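Local coordinates for protein FI20010p1 (Drosophila melanogaster, PDB 7CFB) that probably works as a tudor-domain scaffold in assembling the piRNA amplification complex that serves gene silencing, at residues Met41-Glu46 and Glu183-Leu189; Val53-Val57 and Asp129-His133; Leu86-Leu92 and Thr141-Pro146. The contacts are given in a common frame with arbitrary orientation. Residues are numbered along the deposited sequence.

The three contacts span the fold. Contact 1 closes the longest loop of the three, and the other two contacts are nested within it. It lies at the five-stranded barrel, whose neighbouring strands 49-57 and 176-184 tie it to contact 2, with centres about 16 Å apart. Contact 2 joins the barrel to the six-stranded antiparallel sheet, at one edge of which contact 3 pairs strands 87-89 and 142-144, about 23 Å away between centres. Contacts 1 and 3 lie on opposite sides of the chain's centre, their own centres about 32 Å apart. Contacts 2 and 3 alternate along the sequence, consistent with an extended tudor architecture in which the tudor part is inserted into a barrel domain.

Contact 1: residues Met41-Glu46 and Glu183-Leu189; sequences MAAFPE and ENNNSTL
Residues 41-43 adopt helical backbone angles and form a single turn, closed by Phe44 N to Met41 O at 3.2 Å. The CA-to-CB bond of Met41 points toward the hairpin loop joining strands 176-184 and 189-194, and with an m, m, m rotamer its CG lies 3.3 Å from Asn186 O and its CE 3.9 Å from Leu189 CD2. The same residue offers its carbonyl, Met41 O, to Asn184 ND2 at 2.9 Å. Phe44 (phi/psi -125/75, chi1 m) supplies a second acceptor, with Asn184 ND2 to Phe44 O at 2.6 Å and nearly straight. Its ring turns into the barrel, among Val50, Val66 and Ile157, where Leu189 CD1 sits over one face, 4.1 Å from the centroid, in a CH-pi contact. Beyond Pro45, extended Glu46 reaches back so that its OE1 accepts from Asn184 N at 2.9 Å; the CA atoms of Glu46 and Glu183 are 5.5 Å apart. Asn184, chi1 t, also closes an Asx turn, its OD1 accepting from Asn186 N at 3.0 Å, while Asn186 itself has positive phi (91°). In the same loop Asn185 OD1 receives Thr188 N at 3.1 Å. One asparagine, Asn184, thus serves two carbonyls and a carboxylate of the 41-46 loop through its side-chain amide and backbone NH, joining that loop to the hairpin, while Met41 and Phe44 pack against Leu189.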
# COMPACT_ATOMS: atom_id res chain seq x y z
N MET A 41 4.33 5.65 13.16
CA MET A 41 5.55 4.98 13.65
C MET A 41 5.38 4.54 15.12
O MET A 41 6.03 3.62 15.53
CB MET A 41 6.76 5.88 13.45
CG MET A 41 6.94 6.27 12.03
SD MET A 41 7.04 4.93 10.87
CE MET A 41 8.48 4.05 11.43
N ALA A 42 4.42 5.12 15.84
CA ALA A 42 4.10 4.78 17.24
C ALA A 42 3.58 3.34 17.39
O ALA A 42 3.68 2.81 18.46
CB ALA A 42 3.13 5.77 17.81
N ALA A 43 3.04 2.74 16.33
CA ALA A 43 2.54 1.35 16.27
C ALA A 43 3.67 0.30 16.38
O ALA A 43 3.35 -0.84 16.59
CB ALA A 43 1.73 1.18 15.02
N PHE A 44 4.92 0.67 16.19
CA PHE A 44 6.04 -0.30 16.25
C PHE A 44 7.10 0.16 17.26
O PHE A 44 8.14 0.62 16.88
CB PHE A 44 6.59 -0.51 14.85
CG PHE A 44 5.57 -1.02 13.87
CD1 PHE A 44 4.76 -0.15 13.19
CD2 PHE A 44 5.40 -2.37 13.66
CE1 PHE A 44 3.83 -0.61 12.28
CE2 PHE A 44 4.46 -2.83 12.76
CZ PHE A 44 3.68 -1.95 12.08
N PRO A 45 6.82 0.02 18.56
CA PRO A 45 7.74 0.42 19.56
C PRO A 45 8.99 -0.46 19.56
O PRO A 45 8.90 -1.62 19.56
CB PRO A 45 7.02 0.22 20.89
CG PRO A 45 5.62 -0.16 20.55
CD PRO A 45 5.59 -0.49 19.09
N GLU A 46 10.12 0.19 19.74
CA GLU A 46 11.45 -0.45 19.84
C GLU A 46 11.49 -1.34 21.09
O GLU A 46 10.87 -1.01 22.07
CB GLU A 46 12.52 0.61 20.04
CG GLU A 46 13.11 1.19 18.79
CD GLU A 46 14.16 2.26 18.97
OE1 GLU A 46 14.70 2.71 17.98
OE2 GLU A 46 14.41 2.65 20.11
N GLU A 183 15.05 -1.58 15.80
CA GLU A 183 15.16 -0.12 15.74
C GLU A 183 13.93 0.47 15.06
O GLU A 183 13.42 -0.09 14.14
CB GLU A 183 16.34 0.35 14.90
CG GLU A 183 17.66 -0.22 15.32
CD GLU A 183 18.80 0.03 14.36
OE1 GLU A 183 18.85 1.11 13.78
OE2 GLU A 183 19.61 -0.85 14.21
N ASN A 184 13.54 1.62 15.57
CA ASN A 184 12.46 2.42 14.98
C ASN A 184 13.01 3.82 14.89
O ASN A 184 12.95 4.53 15.84
CB ASN A 184 11.15 2.28 15.74
CG ASN A 184 10.02 3.06 15.11
OD1 ASN A 184 10.26 3.99 14.37
ND2 ASN A 184 8.80 2.68 15.40
N ASN A 185 13.52 4.22 13.72
CA ASN A 185 14.13 5.58 13.55
C ASN A 185 13.06 6.63 13.22
O ASN A 185 13.41 7.83 13.14
CB ASN A 185 15.24 5.57 12.49
CG ASN A 185 14.71 5.70 11.08
OD1 ASN A 185 14.38 4.70 10.44
ND2 ASN A 185 14.62 6.93 10.59
N ASN A 186 11.82 6.19 13.06
CA ASN A 186 10.62 7.00 12.74
C ASN A 186 10.37 7.13 11.24
O ASN A 186 9.55 7.95 10.88
CB ASN A 186 10.47 8.25 13.60
CG ASN A 186 10.54 7.92 15.07
OD1 ASN A 186 9.70 7.19 15.60
ND2 ASN A 186 11.58 8.42 15.70
N SER A 187 11.13 6.47 10.39
CA SER A 187 10.62 6.43 9.01
C SER A 187 10.62 4.96 8.61
O SER A 187 9.72 4.53 7.95
CB SER A 187 11.44 7.28 8.12
OG SER A 187 12.80 6.96 8.26
N THR A 188 11.58 4.22 9.14
CA THR A 188 11.77 2.80 8.78
C THR A 188 12.05 1.96 10.02
O THR A 188 12.35 2.51 11.04
CB THR A 188 12.90 2.57 7.77
OG1 THR A 188 14.16 2.68 8.41
CG2 THR A 188 12.88 3.51 6.59
N LEU A 189 11.98 0.66 9.87
CA LEU A 189 12.17 -0.24 11.00
C LEU A 189 13.26 -1.25 10.71
O LEU A 189 13.48 -1.60 9.57
CB LEU A 189 10.89 -1.05 11.22
CG LEU A 189 9.58 -0.31 11.47
CD1 LEU A 189 8.46 -1.31 11.63
CD2 LEU A 189 9.68 0.56 12.70

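Contact 2: residues Val53-Val57 and Asp129-His133; sequences VLASV and DFGEH
Two irregular backbones meet here without strand pairing. Ala55 and Ser56 form a classic beta bulge opposite Tyr65, Ala55 dropping to helical angles (-64/-48) while Ser56 is extended; Gly131 and Glu132 form a G1 bulge against strand 123-127, Gly131 at phi/psi 67/33. The closest CA pairs are Ala55 with Phe130, 5.3 Å, and Ser56 with Gly131, 6.4 Å. Ser56, chi1 p, points its hydroxyl across the gap, OG lying 3.0 Å from Phe130 O and 3.0 Å from water W2, which donates to Gly131 O at 2.9 Å. Ala55 CB rests 3.8 Å from Phe130 O. Glu132 (m, t) places OE2 3.0 Å from water W1, which also donates to Ala55 O at 2.7 Å, and its OE1 forms a salt bridge with Lys233. Phe130 and Asp129, both chi1 m, send their side-chain ends away from strand 49-57: the ring packs on Ile108, Thr110 and Leu80, and the carboxylate pairs with Arg111 and accepts from Gln155 N. Ala55, Ser56 and Gly131, with the Phe130 carbonyl, Glu132 and two waters, form a buried seam between barrel and antiparallel sheet, consistent with the junction between tudor and staphylococcal-nuclease-like (OB-fold) parts of an extended tudor domain.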
# COMPACT_ATOMS: atom_id res chain seq x y z
N VAL A 53 0.76 -7.42 9.82
CA VAL A 53 0.63 -8.10 8.51
C VAL A 53 1.90 -7.85 7.72
O VAL A 53 2.35 -6.75 7.73
CB VAL A 53 -0.57 -7.55 7.75
CG1 VAL A 53 -0.63 -8.08 6.34
CG2 VAL A 53 -1.86 -7.80 8.48
N LEU A 54 2.44 -8.87 7.08
CA LEU A 54 3.59 -8.67 6.19
C LEU A 54 2.96 -8.17 4.89
O LEU A 54 2.41 -8.96 4.17
CB LEU A 54 4.31 -10.01 6.00
CG LEU A 54 5.47 -10.00 5.01
CD1 LEU A 54 6.44 -8.91 5.34
CD2 LEU A 54 6.17 -11.33 4.97
N ALA A 55 2.98 -6.86 4.69
CA ALA A 55 2.30 -6.23 3.55
C ALA A 55 2.89 -6.66 2.22
O ALA A 55 2.16 -7.04 1.37
CB ALA A 55 2.36 -4.75 3.72
N SER A 56 4.20 -6.63 2.11
CA SER A 56 4.86 -7.01 0.85
C SER A 56 6.32 -7.32 1.13
O SER A 56 6.85 -6.85 2.12
CB SER A 56 4.74 -5.94 -0.19
OG SER A 56 5.28 -4.73 0.25
N VAL A 57 6.93 -8.12 0.29
CA VAL A 57 8.37 -8.38 0.46
C VAL A 57 8.95 -8.02 -0.90
O VAL A 57 8.54 -8.60 -1.85
CB VAL A 57 8.61 -9.84 0.87
CG1 VAL A 57 9.98 -10.33 0.50
CG2 VAL A 57 8.36 -10.02 2.35
N ASP A 129 -0.95 1.64 1.26
CA ASP A 129 -1.31 0.61 2.25
C ASP A 129 -0.59 -0.72 2.01
O ASP A 129 -0.54 -1.47 2.94
CB ASP A 129 -2.82 0.52 2.41
CG ASP A 129 -3.44 1.84 2.82
OD1 ASP A 129 -2.82 2.53 3.56
OD2 ASP A 129 -4.48 2.15 2.34
N PHE A 130 -0.11 -0.97 0.79
CA PHE A 130 0.57 -2.25 0.45
C PHE A 130 2.09 -2.12 0.33
O PHE A 130 2.74 -3.12 0.33
CB PHE A 130 0.06 -2.82 -0.87
CG PHE A 130 -1.41 -3.10 -0.95
CD1 PHE A 130 -2.21 -3.10 0.17
CD2 PHE A 130 -2.01 -3.36 -2.17
CE1 PHE A 130 -3.57 -3.34 0.07
CE2 PHE A 130 -3.36 -3.63 -2.26
CZ PHE A 130 -4.14 -3.62 -1.14
N GLY A 131 2.62 -0.92 0.31
CA GLY A 131 4.06 -0.73 0.14
C GLY A 131 4.56 -1.14 -1.23
O GLY A 131 5.67 -1.55 -1.32
N GLU A 132 3.73 -0.97 -2.27
CA GLU A 132 4.14 -1.41 -3.63
C GLU A 132 4.18 -0.24 -4.60
O GLU A 132 3.26 0.61 -4.56
CB GLU A 132 3.11 -2.38 -4.19
CG GLU A 132 3.12 -3.73 -3.51
CD GLU A 132 2.06 -4.62 -4.12
OE1 GLU A 132 1.30 -4.13 -4.99
OE2 GLU A 132 1.98 -5.80 -3.73
N HIS A 133 5.21 -0.21 -5.45
CA HIS A 133 5.29 0.82 -6.50
C HIS A 133 4.81 0.15 -7.77
O HIS A 133 5.18 -0.96 -7.99
CB HIS A 133 6.69 1.40 -6.62
CG HIS A 133 7.17 2.04 -5.37
ND1 HIS A 133 7.00 3.35 -5.12
CD2 HIS A 133 7.79 1.52 -4.30
CE1 HIS A 133 7.50 3.63 -3.96
NE2 HIS A 133 7.97 2.54 -3.43
O HOH W 1 1.77 -7.46 -1.24
O HOH W 2 7.25 -3.93 -1.93

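Contact 3: residues Leu86-Leu92 and Thr141-Pro146; sequences LQELDQL and TIFKLP
Strands 87-89 and 142-144 run antiparallel but strongly splayed, 124° between their directions, with axes approaching to 4.2 Å. They are closest at the non-hydrogen-bonded pair Glu88 and Phe143, CA to CA 4.2 Å. Two direct backbone bonds flank it: Lys144 N donates to Gln87 O at 3.0 Å, and Leu89 N to Ile142 O at 2.8 Å. The complementary groups are met by water. W3 accepts from Gln87 N and donates to Lys144 O, both at 2.8 Å; W4 accepts from Ile142 N at 3.0 Å and lies only 2.4 Å from Leu89 O and 3.2 Å from Glu88 OE2, with more acceptors around it than it has protons. Gln91 NE2 donates to Leu92 O at 3.0 Å and also bonds Pro21 O; Thr141 OG1 bonds Lys241 N. Leu86 (m, t) packs its CB 3.6 Å from Phe143 CB (chi1 m) and its CD2 3.6 Å from Pro146 CD, just ahead of helix 147-150. Leu89 CB and Leu92 CD2 meet Ile142 CD1 at 3.7 and 4.0 Å. The short outer strand is therefore held to the tudor sheet by two direct bonds, bridging waters and leucine packing rather than by a full ladder.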
# COMPACT_ATOMS: atom_id res chain seq x y z
N LEU A 86 -17.94 5.40 -3.61
CA LEU A 86 -17.00 6.53 -3.77
C LEU A 86 -17.31 7.26 -5.07
O LEU A 86 -17.83 6.67 -5.95
CB LEU A 86 -15.57 5.98 -3.82
CG LEU A 86 -15.01 5.34 -2.56
CD1 LEU A 86 -13.64 4.79 -2.84
CD2 LEU A 86 -14.94 6.34 -1.44
N GLN A 87 -16.98 8.53 -5.12
CA GLN A 87 -17.20 9.32 -6.34
C GLN A 87 -16.09 8.96 -7.34
O GLN A 87 -14.95 9.17 -7.03
CB GLN A 87 -17.12 10.78 -5.96
CG GLN A 87 -17.12 11.73 -7.14
CD GLN A 87 -18.45 11.71 -7.84
OE1 GLN A 87 -18.63 11.05 -8.84
NE2 GLN A 87 -19.39 12.45 -7.30
N GLU A 88 -16.46 8.46 -8.50
CA GLU A 88 -15.45 8.16 -9.54
C GLU A 88 -14.87 9.48 -10.03
O GLU A 88 -15.55 10.47 -9.99
CB GLU A 88 -16.06 7.29 -10.64
CG GLU A 88 -15.07 6.81 -11.66
CD GLU A 88 -15.61 5.88 -12.74
OE1 GLU A 88 -16.64 5.24 -12.52
OE2 GLU A 88 -14.97 5.79 -13.77
N LEU A 89 -13.60 9.47 -10.43
CA LEU A 89 -12.89 10.69 -10.87
C LEU A 89 -12.49 10.58 -12.33
O LEU A 89 -12.28 9.50 -12.79
CB LEU A 89 -11.61 10.79 -10.04
CG LEU A 89 -11.75 11.30 -8.61
CD1 LEU A 89 -10.39 11.36 -7.96
CD2 LEU A 89 -12.40 12.66 -8.59
N ASP A 90 -12.43 11.70 -13.02
CA ASP A 90 -11.94 11.75 -14.41
C ASP A 90 -10.69 12.63 -14.46
O ASP A 90 -10.08 12.70 -15.47
CB ASP A 90 -13.04 12.13 -15.39
CG ASP A 90 -13.72 10.89 -15.95
OD1 ASP A 90 -13.13 10.25 -16.84
OD2 ASP A 90 -14.81 10.56 -15.46
N GLN A 91 -10.37 13.31 -13.35
CA GLN A 91 -9.18 14.19 -13.29
C GLN A 91 -8.21 13.63 -12.24
O GLN A 91 -8.57 13.63 -11.05
CB GLN A 91 -9.58 15.62 -12.95
CG GLN A 91 -8.43 16.49 -12.47
CD GLN A 91 -7.48 16.84 -13.59
OE1 GLN A 91 -7.78 17.67 -14.45
NE2 GLN A 91 -6.32 16.21 -13.59
N LEU A 92 -7.03 13.16 -12.67
CA LEU A 92 -6.08 12.59 -11.71
C LEU A 92 -5.80 13.67 -10.67
O LEU A 92 -5.54 14.76 -11.04
CB LEU A 92 -4.79 12.22 -12.44
CG LEU A 92 -4.72 10.79 -12.95
CD1 LEU A 92 -3.64 10.63 -13.99
CD2 LEU A 92 -4.51 9.84 -11.81
N THR A 141 -9.66 2.92 -13.40
CA THR A 141 -10.89 3.46 -12.77
C THR A 141 -10.48 3.97 -11.39
O THR A 141 -10.08 3.16 -10.59
CB THR A 141 -11.91 2.35 -12.59
OG1 THR A 141 -12.34 2.00 -13.90
CG2 THR A 141 -13.09 2.77 -11.77
N ILE A 142 -10.62 5.26 -11.15
CA ILE A 142 -10.14 5.88 -9.89
C ILE A 142 -11.26 6.65 -9.20
O ILE A 142 -12.17 7.10 -9.87
CB ILE A 142 -8.93 6.77 -10.17
CG1 ILE A 142 -9.28 7.95 -11.07
CG2 ILE A 142 -7.80 5.96 -10.75
CD1 ILE A 142 -8.38 9.11 -10.90
N PHE A 143 -11.14 6.81 -7.89
CA PHE A 143 -12.15 7.49 -7.06
C PHE A 143 -11.51 8.42 -6.05
O PHE A 143 -10.36 8.27 -5.72
CB PHE A 143 -12.91 6.48 -6.22
CG PHE A 143 -13.42 5.29 -6.98
CD1 PHE A 143 -14.59 5.37 -7.70
CD2 PHE A 143 -12.72 4.11 -6.98
CE1 PHE A 143 -15.06 4.27 -8.39
CE2 PHE A 143 -13.19 3.01 -7.67
CZ PHE A 143 -14.37 3.10 -8.36
N LYS A 144 -12.32 9.39 -5.62
CA LYS A 144 -12.02 10.36 -4.56
C LYS A 144 -12.36 9.72 -3.22
O LYS A 144 -13.32 9.03 -3.12
CB LYS A 144 -12.87 11.61 -4.75
CG LYS A 144 -12.53 12.75 -3.80
CD LYS A 144 -13.74 13.52 -3.37
CE LYS A 144 -13.76 14.90 -3.95
NZ LYS A 144 -12.93 15.82 -3.14
N LEU A 145 -11.49 9.89 -2.25
CA LEU A 145 -11.80 9.32 -0.93
C LEU A 145 -12.46 10.41 -0.10
O LEU A 145 -12.16 11.53 -0.30
CB LEU A 145 -10.51 8.92 -0.24
CG LEU A 145 -9.80 7.70 -0.79
CD1 LEU A 145 -8.38 7.71 -0.30
CD2 LEU A 145 -10.50 6.44 -0.35
N PRO A 146 -13.35 10.07 0.84
CA PRO A 146 -13.85 11.04 1.77
C PRO A 146 -12.64 11.49 2.61
O PRO A 146 -11.84 10.69 2.99
CB PRO A 146 -14.91 10.30 2.58
CG PRO A 146 -14.61 8.87 2.35
CD PRO A 146 -13.99 8.79 0.98
O HOH W 3 -16.01 9.81 -2.82
O HOH W 4 -12.17 7.07 -13.05